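Local coordinates for sulfonate ABC transporter, periplasmic sulfonate-binding protein SsuA (PDB 3UIF), which probably binds sulfonates or related sulfate esters in the periplasm and delivers them to an ABC transporter for uptake, at residues D4-A14 and G43-M53. Numbering follows the deposited sequence.
Sequences DLKVVRIASVA and GIKVEWVPAAM
Ile10 faces Trp48 across a parallel strand pair and touches both it and Val46 on one face. CB of Ile10 is 3.9 Å from CZ3 of Trp48. From there CG2, anti to the backbone N, runs alongside the indole and touches the same CZ3, whereas CG1, anti to the carbonyl carbon (chi1 -47°), turns toward Val46. The tip, CD1 of Ile10, ends 3.7 Å from CG2 of Val46. That methyl of Val46 also sits 3.6 Å above the centre of the Trp48 ring. Further along this face CG2 of Val8 meets CG2 of Ile44 at 3.9 Å, and helices 35-41 and 215-233 pack over this side.

Nine backbone hydrogen bonds, alternating in donor, join residues 6-14 to residues 43-51; the first is accepted by Gly43, the Schellman residue just before the strand. The strands belong to the mixed sheet of one lobe of a periplasmic binding protein of the NMT1/THI5-like family; strand 71-75 pairs with the other edge of 6-14. Ser12 N to Val49 O is the longest link at 3.3 Å, with the donor 47° out of the carbonyl plane.

On the opposite face the carboxylate of Glu47 reaches across, its OE2 3.6 Å from CG1 of Val7. CG of Arg9 runs beside CG2 of Val49, while the Arg9 and Glu47 charges remain apart, NE to OE1 5.8 Å. Helix 56-65 packs on Ala11, Val13 and Ala51, and the selenomethionine Met53, whose CG touches CG1 of Val13, has its side chain about 3 Å from a bound sulfate ion, probably from the crystallisation liquor.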
loop_
_atom_site.group_PDB
_atom_site.type_symbol
_atom_site.label_atom_id
_atom_site.label_comp_id
_atom_site.label_asym_id
_atom_site.label_seq_id
_atom_site.Cartn_x
_atom_site.Cartn_y
_atom_site.Cartn_z
ATOM N N ASP A 4 25.685 21.499 10.717
ATOM C CA ASP A 4 26.179 20.114 10.812
ATOM C C ASP A 4 25.043 19.080 10.751
ATOM O O ASP A 4 24.643 18.517 11.767
ATOM C CB ASP A 4 27.022 19.918 12.078
ATOM C CG ASP A 4 28.439 20.493 11.954
ATOM O OD1 ASP A 4 29.147 20.538 12.982
ATOM O OD2 ASP A 4 28.866 20.889 10.846
ATOM N N LEU A 5 24.540 18.814 9.557
ATOM C CA LEU A 5 23.358 17.961 9.415
ATOM C C LEU A 5 23.657 16.452 9.326
ATOM O O LEU A 5 24.712 16.044 8.831
ATOM C CB LEU A 5 22.501 18.428 8.225
ATOM C CG LEU A 5 22.034 19.893 8.291
ATOM C CD1 LEU A 5 21.602 20.377 6.919
ATOM C CD2 LEU A 5 20.926 20.106 9.321
ATOM N N LYS A 6 22.732 15.640 9.837
ATOM C CA LYS A 6 22.766 14.189 9.657
ATOM C C LYS A 6 22.024 13.815 8.376
ATOM O O LYS A 6 20.833 14.104 8.234
ATOM C CB LYS A 6 22.108 13.488 10.848
ATOM C CG LYS A 6 22.941 13.498 12.116
ATOM C CD LYS A 6 22.104 13.845 13.344
ATOM C CE LYS A 6 22.851 13.500 14.631
ATOM N NZ LYS A 6 22.281 14.221 15.807
ATOM N N VAL A 7 22.716 13.177 7.445
ATOM C CA VAL A 7 22.067 12.743 6.213
ATOM C C VAL A 7 21.299 11.458 6.466
ATOM O O VAL A 7 21.862 10.462 6.909
ATOM C CB VAL A 7 23.055 12.527 5.049
ATOM C CG1 VAL A 7 22.381 11.743 3.922
ATOM C CG2 VAL A 7 23.557 13.859 4.527
ATOM N N VAL A 8 20.004 11.496 6.200
ATOM C CA VAL A 8 19.185 10.308 6.301
ATOM C C VAL A 8 18.605 10.032 4.922
ATOM O O VAL A 8 17.909 10.867 4.339
ATOM C CB VAL A 8 18.116 10.457 7.398
ATOM C CG1 VAL A 8 17.147 9.284 7.380
ATOM C CG2 VAL A 8 18.799 10.544 8.763
ATOM N N ARG A 9 18.958 8.872 4.388
ATOM C CA ARG A 9 18.511 8.468 3.063
ATOM C C ARG A 9 17.170 7.777 3.156
ATOM O O ARG A 9 17.012 6.803 3.900
ATOM C CB ARG A 9 19.531 7.541 2.398
ATOM C CG ARG A 9 20.408 8.216 1.352
ATOM C CD ARG A 9 21.900 8.000 1.609
ATOM N NE ARG A 9 22.181 6.860 2.497
ATOM C CZ ARG A 9 23.378 6.557 3.007
ATOM N NH1 ARG A 9 24.442 7.297 2.726
ATOM N NH2 ARG A 9 23.505 5.501 3.805
ATOM N N ILE A 10 16.209 8.304 2.401
ATOM C CA ILE A 10 14.841 7.776 2.382
ATOM C C ILE A 10 14.369 7.457 0.965
ATOM O O ILE A 10 14.351 8.318 0.086
ATOM C CB ILE A 10 13.854 8.723 3.095
ATOM C CG1 ILE A 10 14.434 9.160 4.445
ATOM C CG2 ILE A 10 12.524 8.030 3.278
ATOM C CD1 ILE A 10 13.514 9.982 5.324
ATOM N N ALA A 11 13.995 6.200 0.754
ATOM C CA ALA A 11 13.517 5.746 -0.551
ATOM C C ALA A 11 12.003 5.862 -0.684
ATOM O O ALA A 11 11.269 5.734 0.295
ATOM C CB ALA A 11 13.958 4.313 -0.804
ATOM N N SER A 12 11.546 6.103 -1.905
ATOM C CA SER A 12 10.138 5.981 -2.252
ATOM C C SER A 12 9.996 5.449 -3.678
ATOM O O SER A 12 10.939 5.521 -4.484
ATOM C CB SER A 12 9.467 7.337 -2.165
ATOM O OG SER A 12 9.909 8.151 -3.248
ATOM N N VAL A 13 8.816 4.922 -3.994
ATOM C CA VAL A 13 8.514 4.533 -5.369
ATOM C C VAL A 13 8.057 5.787 -6.097
ATOM O O VAL A 13 7.186 6.494 -5.597
ATOM C CB VAL A 13 7.427 3.434 -5.444
ATOM C CG1 VAL A 13 7.101 3.096 -6.894
ATOM C CG2 VAL A 13 7.880 2.182 -4.703
ATOM N N ALA A 14 8.650 6.059 -7.260
ATOM C CA ALA A 14 8.420 7.309 -7.991
ATOM C C ALA A 14 8.127 7.094 -9.476
ATOM O O ALA A 14 8.617 6.151 -10.090
ATOM C CB ALA A 14 9.605 8.250 -7.819
ATOM N N GLY A 43 18.243 18.907 13.096
ATOM C CA GLY A 43 19.612 18.576 12.678
ATOM C C GLY A 43 19.685 17.422 11.681
ATOM O O GLY A 43 20.740 16.820 11.498
ATOM N N ILE A 44 18.557 17.122 11.038
ATOM C CA ILE A 44 18.458 16.018 10.098
ATOM C C ILE A 44 18.200 16.512 8.680
ATOM O O ILE A 44 17.263 17.274 8.439
ATOM C CB ILE A 44 17.341 15.030 10.497
ATOM C CG1 ILE A 44 17.677 14.362 11.832
ATOM C CG2 ILE A 44 17.129 13.985 9.404
ATOM C CD1 ILE A 44 16.537 13.591 12.466
ATOM N N LYS A 45 19.048 16.071 7.755
ATOM C CA LYS A 45 18.833 16.295 6.339
ATOM C C LYS A 45 18.333 15.019 5.665
ATOM O O LYS A 45 19.069 14.037 5.524
ATOM C CB LYS A 45 20.112 16.793 5.660
ATOM C CG LYS A 45 19.965 17.067 4.165
ATOM C CD LYS A 45 21.314 17.442 3.562
ATOM C CE LYS A 45 21.228 17.620 2.053
ATOM N NZ LYS A 45 22.552 18.066 1.525
ATOM N N VAL A 46 17.075 15.047 5.242
ATOM C CA VAL A 46 16.521 13.951 4.480
ATOM C C VAL A 46 17.029 14.039 3.054
ATOM O O VAL A 46 17.109 15.123 2.482
ATOM C CB VAL A 46 14.976 13.900 4.543
ATOM C CG1 VAL A 46 14.393 15.307 4.532
ATOM C CG2 VAL A 46 14.390 13.053 3.406
ATOM N N GLU A 47 17.414 12.888 2.515
ATOM C CA GLU A 47 17.780 12.768 1.122
ATOM C C GLU A 47 16.918 11.718 0.444
ATOM O O GLU A 47 16.816 10.584 0.907
ATOM C CB GLU A 47 19.242 12.391 0.996
ATOM C CG GLU A 47 20.173 13.578 0.935
ATOM C CD GLU A 47 21.589 13.151 0.626
ATOM O OE1 GLU A 47 21.737 12.100 -0.052
ATOM O OE2 GLU A 47 22.539 13.860 1.057
ATOM N N TRP A 48 16.299 12.090 -0.659
ATOM C CA TRP A 48 15.360 11.193 -1.293
ATOM C C TRP A 48 16.057 10.300 -2.260
ATOM O O TRP A 48 16.960 10.729 -2.963
ATOM C CB TRP A 48 14.262 11.969 -1.975
ATOM C CG TRP A 48 13.497 12.850 -1.028
ATOM C CD1 TRP A 48 13.515 14.240 -0.967
ATOM C CD2 TRP A 48 12.572 12.430 0.040
ATOM N NE1 TRP A 48 12.685 14.698 0.022
ATOM C CE2 TRP A 48 12.086 13.670 0.667
ATOM C CE3 TRP A 48 12.106 11.197 0.517
ATOM C CZ2 TRP A 48 11.171 13.658 1.718
ATOM C CZ3 TRP A 48 11.185 11.196 1.577
ATOM C CH2 TRP A 48 10.728 12.400 2.161
ATOM N N VAL A 49 15.669 9.030 -2.256
ATOM C CA VAL A 49 16.133 8.075 -3.246
ATOM C C VAL A 49 14.888 7.590 -4.002
ATOM O O VAL A 49 14.300 6.574 -3.661
ATOM C CB VAL A 49 16.933 6.908 -2.608
ATOM C CG1 VAL A 49 17.510 5.998 -3.681
ATOM C CG2 VAL A 49 18.053 7.440 -1.712
ATOM N N PRO A 50 14.471 8.347 -5.021
ATOM C CA PRO A 50 13.346 7.930 -5.841
ATOM C C PRO A 50 13.667 6.644 -6.619
ATOM O O PRO A 50 14.776 6.470 -7.126
ATOM C CB PRO A 50 13.181 9.106 -6.808
ATOM C CG PRO A 50 14.560 9.662 -6.937
ATOM C CD PRO A 50 15.119 9.562 -5.553
ATOM N N ALA A 51 12.702 5.746 -6.697
ATOM C CA ALA A 51 12.893 4.498 -7.407
ATOM C C ALA A 51 11.733 4.270 -8.354
ATOM O O ALA A 51 10.580 4.290 -7.936
ATOM C CB ALA A 51 13.001 3.347 -6.422
ATOM N N ALA A 52 12.035 4.062 -9.631
ATOM C CA ALA A 52 11.007 3.666 -10.591
ATOM C C ALA A 52 10.320 2.372 -10.137
ATOM O O ALA A 52 10.885 1.540 -9.400
ATOM C CB ALA A 52 11.590 3.513 -11.985
HETATM N N MSE A 53 9.082 2.219 -10.577
HETATM C CA MSE A 53 8.205 1.177 -10.059
HETATM C C MSE A 53 8.765 -0.223 -10.213
HETATM O O MSE A 53 8.404 -1.110 -9.439
HETATM C CB MSE A 53 6.822 1.339 -10.680
HETATM C CG MSE A 53 5.756 1.037 -9.630
HETATM SE SE MSE A 53 3.966 1.393 -10.418
HETATM C CE MSE A 53 3.287 -0.460 -10.178
#